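Local coordinates for teichoic acid biosynthesis protein F (Staphylococcus epidermidis, PDB 3L7I) that is a teichoic acid biosynthesis protein whose carboxy-terminal region belongs to the GT-B clan, at residues Phe613-Tyr623 with Tyr630-Ala641. Numbering follows the deposited sequence.
Sequences FLISDCLITDY and YGILKRPQFFFA
Tyr630 is wedged between Leu619 and Phe613. Leu619 CB lies over one face of the tyrosine ring, 3.7 Å from its centroid, and its CD1 reaches Tyr630 CB and CG. With Tyr630 CG anti to the backbone N (chi1 -176°), the ring presents an edge to the face of Phe613 in an offset edge-to-face pair, planes at 61°, while Tyr630 CB sits over that same ring. The hydroxyl donates to Ser616 O (OH to O 2.9 Å) from above the carbonyl plane. Arg635 grips the same oxygen side-on through NE (3.3 Å) and NH1 (3.0 Å), so three donors converge on Ser616 O; Arg635 NH1 also hydrogen-bonds Leu614 O at 2.8 Å. Leu619 and Tyr630 belong to a parallel beta-alpha-beta unit, strand 618-621, helix 626-630 and strand 637-640, in a Rossmann-like sheet of the GT-B fold; the strand axes run 17° apart, 4.7 Å at closest approach, and strand 539-543 borders 618-621 on its other side. Register is fixed by Phe638 N to Leu619 O (2.9 Å) and Thr621 N to Phe638 O. On the face that Leu619 shares, Thr621 CG2 packs on Phe639 CE1 at 3.4 Å, whereas Thr621 OG1 bonds to Ala544 O.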
ATOM      1  N   PHE A 613     -42.076  30.918  27.166  1.00 57.63           N
ATOM      2  CA  PHE A 613     -42.075  31.418  28.544  1.00 57.52           C
ATOM      3  C   PHE A 613     -42.759  32.770  28.618  1.00 58.43           C
ATOM      4  O   PHE A 613     -43.610  32.993  29.479  1.00 58.38           O
ATOM      5  CB  PHE A 613     -40.661  31.532  29.136  1.00 57.82           C
ATOM      6  CG  PHE A 613     -39.956  30.226  29.284  1.00 57.21           C
ATOM      7  CD1 PHE A 613     -40.651  29.086  29.644  1.00 56.34           C
ATOM      8  CD2 PHE A 613     -38.599  30.138  29.072  1.00 57.81           C
ATOM      9  CE1 PHE A 613     -40.006  27.879  29.769  1.00 56.08           C
ATOM     10  CE2 PHE A 613     -37.951  28.936  29.204  1.00 57.54           C
ATOM     11  CZ  PHE A 613     -38.653  27.805  29.554  1.00 56.68           C
ATOM     12  N   LEU A 614     -42.367  33.673  27.719  1.00 59.53           N
ATOM     13  CA  LEU A 614     -42.859  35.052  27.731  1.00 60.83           C
ATOM     14  C   LEU A 614     -44.378  35.112  27.836  1.00 60.80           C
ATOM     15  O   LEU A 614     -44.924  35.909  28.581  1.00 61.52           O
ATOM     16  CB  LEU A 614     -42.414  35.799  26.480  1.00 62.22           C
ATOM     17  CG  LEU A 614     -41.027  36.430  26.527  1.00 63.27           C
ATOM     18  CD1 LEU A 614     -40.895  37.439  25.408  1.00 65.18           C
ATOM     19  CD2 LEU A 614     -40.785  37.105  27.870  1.00 63.63           C
ATOM     20  N   ILE A 615     -45.066  34.252  27.099  1.00 60.21           N
ATOM     21  CA  ILE A 615     -46.514  34.272  27.158  1.00 60.44           C
ATOM     22  C   ILE A 615     -47.111  33.356  28.243  1.00 59.41           C
ATOM     23  O   ILE A 615     -48.320  33.159  28.273  1.00 59.65           O
ATOM     24  CB  ILE A 615     -47.148  33.958  25.780  1.00 60.90           C
ATOM     25  CG1 ILE A 615     -46.922  32.490  25.415  1.00 59.73           C
ATOM     26  CG2 ILE A 615     -46.645  34.932  24.708  1.00 62.35           C
ATOM     27  CD1 ILE A 615     -47.679  32.032  24.170  1.00 60.33           C
ATOM     28  N   SER A 616     -46.291  32.822  29.147  1.00 58.55           N
ATOM     29  CA  SER A 616     -46.805  31.887  30.155  1.00 57.84           C
ATOM     30  C   SER A 616     -47.007  32.521  31.520  1.00 58.40           C
ATOM     31  O   SER A 616     -46.071  33.106  32.077  1.00 58.70           O
ATOM     32  CB  SER A 616     -45.870  30.697  30.330  1.00 56.81           C
ATOM     33  OG  SER A 616     -45.846  29.869  29.188  1.00 56.45           O
ATOM     34  N   ASP A 617     -48.216  32.373  32.064  1.00 58.80           N
ATOM     35  CA  ASP A 617     -48.550  32.897  33.384  1.00 59.66           C
ATOM     36  C   ASP A 617     -47.968  32.059  34.510  1.00 59.12           C
ATOM     37  O   ASP A 617     -47.812  32.544  35.622  1.00 59.93           O
ATOM     38  CB  ASP A 617     -50.058  33.031  33.541  1.00 60.63           C
ATOM     39  CG  ASP A 617     -50.644  34.078  32.608  1.00 61.74           C
ATOM     40  OD1 ASP A 617     -50.457  35.302  32.865  1.00 63.75           O
ATOM     41  OD2 ASP A 617     -51.286  33.676  31.608  1.00 61.60           O
ATOM     42  N   CYS A 618     -47.656  30.801  34.223  1.00 61.14           N
ATOM     43  CA  CYS A 618     -46.897  29.977  35.151  1.00 61.21           C
ATOM     44  C   CYS A 618     -46.268  28.817  34.399  1.00 59.28           C
ATOM     45  O   CYS A 618     -46.633  28.550  33.255  1.00 58.05           O
ATOM     46  CB  CYS A 618     -47.770  29.453  36.291  1.00 63.75           C
ATOM     47  SG  CYS A 618     -49.081  28.287  35.806  1.00 64.00           S
ATOM     48  N   LEU A 619     -45.325  28.140  35.053  1.00 56.45           N
ATOM     49  CA  LEU A 619     -44.629  26.977  34.508  1.00 55.81           C
ATOM     50  C   LEU A 619     -44.936  25.746  35.357  1.00 56.02           C
ATOM     51  O   LEU A 619     -44.886  25.803  36.589  1.00 56.68           O
ATOM     52  CB  LEU A 619     -43.122  27.220  34.526  1.00 55.82           C
ATOM     53  CG  LEU A 619     -42.391  26.612  33.323  1.00 55.38           C
ATOM     54  CD1 LEU A 619     -40.895  26.507  33.551  1.00 55.70           C
ATOM     55  CD2 LEU A 619     -42.978  25.267  32.969  1.00 55.10           C
ATOM     56  N   ILE A 620     -45.257  24.623  34.732  1.00 55.76           N
ATOM     57  CA  ILE A 620     -45.285  23.383  35.499  1.00 56.23           C
ATOM     58  C   ILE A 620     -44.198  22.503  34.936  1.00 56.02           C
ATOM     59  O   ILE A 620     -44.135  22.266  33.721  1.00 55.63           O
ATOM     60  CB  ILE A 620     -46.625  22.647  35.417  1.00 56.66           C
ATOM     61  CG1 ILE A 620     -47.765  23.587  35.779  1.00 57.07           C
ATOM     62  CG2 ILE A 620     -46.628  21.433  36.340  1.00 57.52           C
ATOM     63  CD1 ILE A 620     -49.101  22.905  35.749  1.00 57.81           C
ATOM     64  N   THR A 621     -43.329  22.027  35.818  1.00 56.55           N
ATOM     65  CA  THR A 621     -42.233  21.185  35.389  1.00 56.70           C
ATOM     66  C   THR A 621     -41.908  20.173  36.498  1.00 57.77           C
ATOM     67  O   THR A 621     -42.705  20.003  37.425  1.00 58.36           O
ATOM     68  CB  THR A 621     -41.045  22.052  35.008  1.00 56.44           C
ATOM     69  OG1 THR A 621     -40.064  21.237  34.373  1.00 56.76           O
ATOM     70  CG2 THR A 621     -40.451  22.729  36.242  1.00 57.01           C
ATOM     71  N   ASP A 622     -40.781  19.469  36.394  1.00 58.30           N
ATOM     72  CA  ASP A 622     -40.361  18.586  37.478  1.00 59.62           C
ATOM     73  C   ASP A 622     -38.871  18.652  37.775  1.00 60.31           C
ATOM     74  O   ASP A 622     -38.478  19.292  38.746  1.00 60.80           O
ATOM     75  CB  ASP A 622     -40.809  17.145  37.244  1.00 60.41           C
ATOM     76  CG  ASP A 622     -40.593  16.698  35.835  1.00 60.02           C
ATOM     77  OD1 ASP A 622     -41.595  16.446  35.151  1.00 59.69           O
ATOM     78  OD2 ASP A 622     -39.428  16.598  35.394  1.00 60.28           O
ATOM     79  N   TYR A 623     -38.052  17.988  36.953  1.00 60.61           N
ATOM     80  CA  TYR A 623     -36.600  18.026  37.091  1.00 61.50           C
ATOM     81  C   TYR A 623     -36.001  18.595  35.822  1.00 60.84           C
ATOM     82  O   TYR A 623     -35.540  17.863  34.961  1.00 61.32           O
ATOM     83  CB  TYR A 623     -36.046  16.613  37.303  1.00 63.12           C
ATOM     84  CG  TYR A 623     -36.992  15.753  38.063  1.00 63.80           C
ATOM     85  CD1 TYR A 623     -37.627  14.682  37.448  1.00 64.10           C
ATOM     86  CD2 TYR A 623     -37.299  16.044  39.398  1.00 64.39           C
ATOM     87  CE1 TYR A 623     -38.531  13.903  38.150  1.00 65.01           C
ATOM     88  CE2 TYR A 623     -38.201  15.279  40.107  1.00 65.30           C
ATOM     89  CZ  TYR A 623     -38.818  14.205  39.485  1.00 65.61           C
ATOM     90  OH  TYR A 623     -39.719  13.431  40.190  1.00 66.82           O
ATOM     91  N   TYR A 630     -37.017  30.207  33.241  1.00 58.69           N
ATOM     92  CA  TYR A 630     -38.330  30.799  33.449  1.00 58.34           C
ATOM     93  C   TYR A 630     -38.316  31.729  34.656  1.00 59.30           C
ATOM     94  O   TYR A 630     -39.057  32.706  34.706  1.00 59.72           O
ATOM     95  CB  TYR A 630     -39.372  29.695  33.595  1.00 57.28           C
ATOM     96  CG  TYR A 630     -40.751  30.210  33.724  1.00 57.12           C
ATOM     97  CD1 TYR A 630     -41.398  30.780  32.644  1.00 57.06           C
ATOM     98  CD2 TYR A 630     -41.418  30.151  34.932  1.00 57.33           C
ATOM     99  CE1 TYR A 630     -42.701  31.285  32.773  1.00 57.21           C
ATOM    100  CE2 TYR A 630     -42.709  30.647  35.074  1.00 57.50           C
ATOM    101  CZ  TYR A 630     -43.342  31.205  33.993  1.00 57.42           C
ATOM    102  OH  TYR A 630     -44.609  31.692  34.128  1.00 57.84           O
ATOM    103  N   GLY A 631     -37.429  31.430  35.604  1.00 59.93           N
ATOM    104  CA  GLY A 631     -37.278  32.188  36.839  1.00 61.17           C
ATOM    105  C   GLY A 631     -36.903  33.655  36.681  1.00 62.52           C
ATOM    106  O   GLY A 631     -37.100  34.460  37.588  1.00 63.69           O
ATOM    107  N   ILE A 632     -36.361  34.017  35.531  1.00 62.66           N
ATOM    108  CA  ILE A 632     -36.067  35.406  35.299  1.00 64.19           C
ATOM    109  C   ILE A 632     -37.357  36.221  35.355  1.00 64.30           C
ATOM    110  O   ILE A 632     -37.336  37.410  35.699  1.00 65.92           O
ATOM    111  CB  ILE A 632     -35.409  35.609  33.943  1.00 64.47           C
ATOM    112  CG1 ILE A 632     -34.073  34.851  33.879  1.00 64.77           C
ATOM    113  CG2 ILE A 632     -35.235  37.095  33.672  1.00 66.32           C
ATOM    114  CD1 ILE A 632     -33.522  34.681  32.462  1.00 64.90           C
ATOM    115  N   LEU A 633     -38.483  35.586  35.033  1.00 62.85           N
ATOM    116  CA  LEU A 633     -39.761  36.297  34.957  1.00 63.10           C
ATOM    117  C   LEU A 633     -40.434  36.521  36.319  1.00 63.76           C
ATOM    118  O   LEU A 633     -41.398  37.295  36.412  1.00 64.55           O
ATOM    119  CB  LEU A 633     -40.722  35.607  33.975  1.00 61.69           C
ATOM    120  CG  LEU A 633     -40.267  35.556  32.510  1.00 61.47           C
ATOM    121  CD1 LEU A 633     -41.080  34.517  31.666  1.00 60.05           C
ATOM    122  CD2 LEU A 633     -40.295  36.931  31.881  1.00 63.02           C
ATOM    123  N   LYS A 634     -39.911  35.862  37.361  1.00 63.75           N
ATOM    124  CA  LYS A 634     -40.447  35.951  38.733  1.00 64.64           C
ATOM    125  C   LYS A 634     -41.934  35.603  38.759  1.00 63.98           C
ATOM    126  O   LYS A 634     -42.753  36.320  39.324  1.00 65.19           O
ATOM    127  CB  LYS A 634     -40.213  37.326  39.356  1.00 66.86           C
ATOM    128  CG  LYS A 634     -38.781  37.799  39.306  1.00 67.94           C
ATOM    129  CD  LYS A 634     -38.567  39.067  40.124  1.00 70.49           C
ATOM    130  CE  LYS A 634     -37.430  39.910  39.548  1.00 71.82           C
ATOM    131  NZ  LYS A 634     -37.101  41.084  40.417  1.00 74.64           N
ATOM    132  N   ARG A 635     -42.277  34.499  38.114  1.00 62.31           N
ATOM    133  CA  ARG A 635     -43.648  34.056  38.057  1.00 61.80           C
ATOM    134  C   ARG A 635     -43.740  32.729  38.799  1.00 61.21           C
ATOM    135  O   ARG A 635     -42.722  32.109  39.079  1.00 60.96           O
ATOM    136  CB  ARG A 635     -44.112  33.939  36.589  1.00 60.76           C
ATOM    137  CG  ARG A 635     -44.863  35.151  36.067  1.00 61.76           C
ATOM    138  CD  ARG A 635     -44.140  35.961  35.024  1.00 62.09           C
ATOM    139  NE  ARG A 635     -44.470  35.498  33.681  1.00 61.13           N
ATOM    140  CZ  ARG A 635     -44.425  36.238  32.564  1.00 61.72           C
ATOM    141  NH1 ARG A 635     -44.723  35.664  31.405  1.00 60.96           N
ATOM    142  NH2 ARG A 635     -44.079  37.525  32.582  1.00 63.31           N
ATOM    143  N   PRO A 636     -44.961  32.296  39.139  1.00 61.29           N
ATOM    144  CA  PRO A 636     -45.156  31.042  39.878  1.00 61.11           C
ATOM    145  C   PRO A 636     -44.714  29.821  39.083  1.00 59.64           C
ATOM    146  O   PRO A 636     -45.079  29.696  37.919  1.00 58.72           O
ATOM    147  CB  PRO A 636     -46.674  30.979  40.068  1.00 61.65           C
ATOM    148  CG  PRO A 636     -47.144  32.362  39.884  1.00 62.60           C
ATOM    149  CD  PRO A 636     -46.237  32.984  38.890  1.00 61.92           C
ATOM    150  N   GLN A 637     -43.943  28.937  39.704  1.00 59.70           N
ATOM    151  CA  GLN A 637     -43.669  27.639  39.111  1.00 58.72           C
ATOM    152  C   GLN A 637     -44.248  26.570  40.033  1.00 59.35           C
ATOM    153  O   GLN A 637     -44.422  26.813  41.227  1.00 60.61           O
ATOM    154  CB  GLN A 637     -42.172  27.417  38.901  1.00 58.53           C
ATOM    155  CG  GLN A 637     -41.434  28.592  38.298  1.00 58.53           C
ATOM    156  CD  GLN A 637     -40.081  28.202  37.721  1.00 58.31           C
ATOM    157  OE1 GLN A 637     -39.866  27.046  37.336  1.00 57.80           O
ATOM    158  NE2 GLN A 637     -39.166  29.169  37.635  1.00 58.94           N
ATOM    159  N   PHE A 638     -44.574  25.414  39.454  1.00 58.74           N
ATOM    160  CA  PHE A 638     -45.055  24.239  40.173  1.00 59.51           C
ATOM    161  C   PHE A 638     -44.198  23.055  39.770  1.00 59.17           C
ATOM    162  O   PHE A 638     -43.569  23.061  38.700  1.00 58.20           O
ATOM    163  CB  PHE A 638     -46.506  23.939  39.810  1.00 59.56           C
ATOM    164  CG  PHE A 638     -47.476  24.970  40.295  1.00 60.32           C
ATOM    165  CD1 PHE A 638     -48.068  24.856  41.560  1.00 61.93           C
ATOM    166  CD2 PHE A 638     -47.808  26.064  39.501  1.00 59.77           C
ATOM    167  CE1 PHE A 638     -48.972  25.809  42.016  1.00 62.97           C
ATOM    168  CE2 PHE A 638     -48.711  27.009  39.962  1.00 60.79           C
ATOM    169  CZ  PHE A 638     -49.291  26.881  41.214  1.00 62.38           C
ATOM    170  N   PHE A 639     -44.188  22.030  40.609  1.00 60.24           N
ATOM    171  CA  PHE A 639     -43.289  20.908  40.421  1.00 60.41           C
ATOM    172  C   PHE A 639     -44.000  19.612  40.689  1.00 61.36           C
ATOM    173  O   PHE A 639     -44.124  19.169  41.822  1.00 62.85           O
ATOM    174  CB  PHE A 639     -42.044  21.091  41.286  1.00 61.27           C
ATOM    175  CG  PHE A 639     -41.310  22.340  40.953  1.00 60.59           C
ATOM    176  CD1 PHE A 639     -40.448  22.377  39.852  1.00 59.70           C
ATOM    177  CD2 PHE A 639     -41.560  23.510  41.652  1.00 61.03           C
ATOM    178  CE1 PHE A 639     -39.800  23.549  39.490  1.00 59.32           C
ATOM    179  CE2 PHE A 639     -40.917  24.688  41.295  1.00 60.65           C
ATOM    180  CZ  PHE A 639     -40.028  24.707  40.215  1.00 59.79           C
ATOM    181  N   PHE A 640     -44.488  19.022  39.615  1.00 60.72           N
ATOM    182  CA  PHE A 640     -45.313  17.835  39.681  1.00 61.73           C
ATOM    183  C   PHE A 640     -44.428  16.573  39.674  1.00 62.60           C
ATOM    184  O   PHE A 640     -44.395  15.811  38.709  1.00 62.44           O
ATOM    185  CB  PHE A 640     -46.250  17.883  38.491  1.00 60.88           C
ATOM    186  CG  PHE A 640     -47.146  16.723  38.376  1.00 62.01           C
ATOM    187  CD1 PHE A 640     -47.409  16.171  37.136  1.00 61.66           C
ATOM    188  CD2 PHE A 640     -47.755  16.187  39.489  1.00 63.70           C
ATOM    189  CE1 PHE A 640     -48.273  15.086  37.005  1.00 62.99           C
ATOM    190  CE2 PHE A 640     -48.625  15.100  39.368  1.00 65.05           C
ATOM    191  CZ  PHE A 640     -48.879  14.546  38.125  1.00 64.69           C
ATOM    192  N   ALA A 641     -43.696  16.375  40.760  1.00 63.77           N
ATOM    193  CA  ALA A 641     -42.843  15.204  40.909  1.00 65.03           C
ATOM    194  C   ALA A 641     -43.644  13.962  41.315  1.00 66.82           C
ATOM    195  O   ALA A 641     -43.626  13.550  42.467  1.00 68.63           O
ATOM    196  CB  ALA A 641     -41.742  15.483  41.927  1.00 65.94           C
TER
HETATM  197  O   HOH W   1     -44.381  16.451  35.569  1.00 32.00           O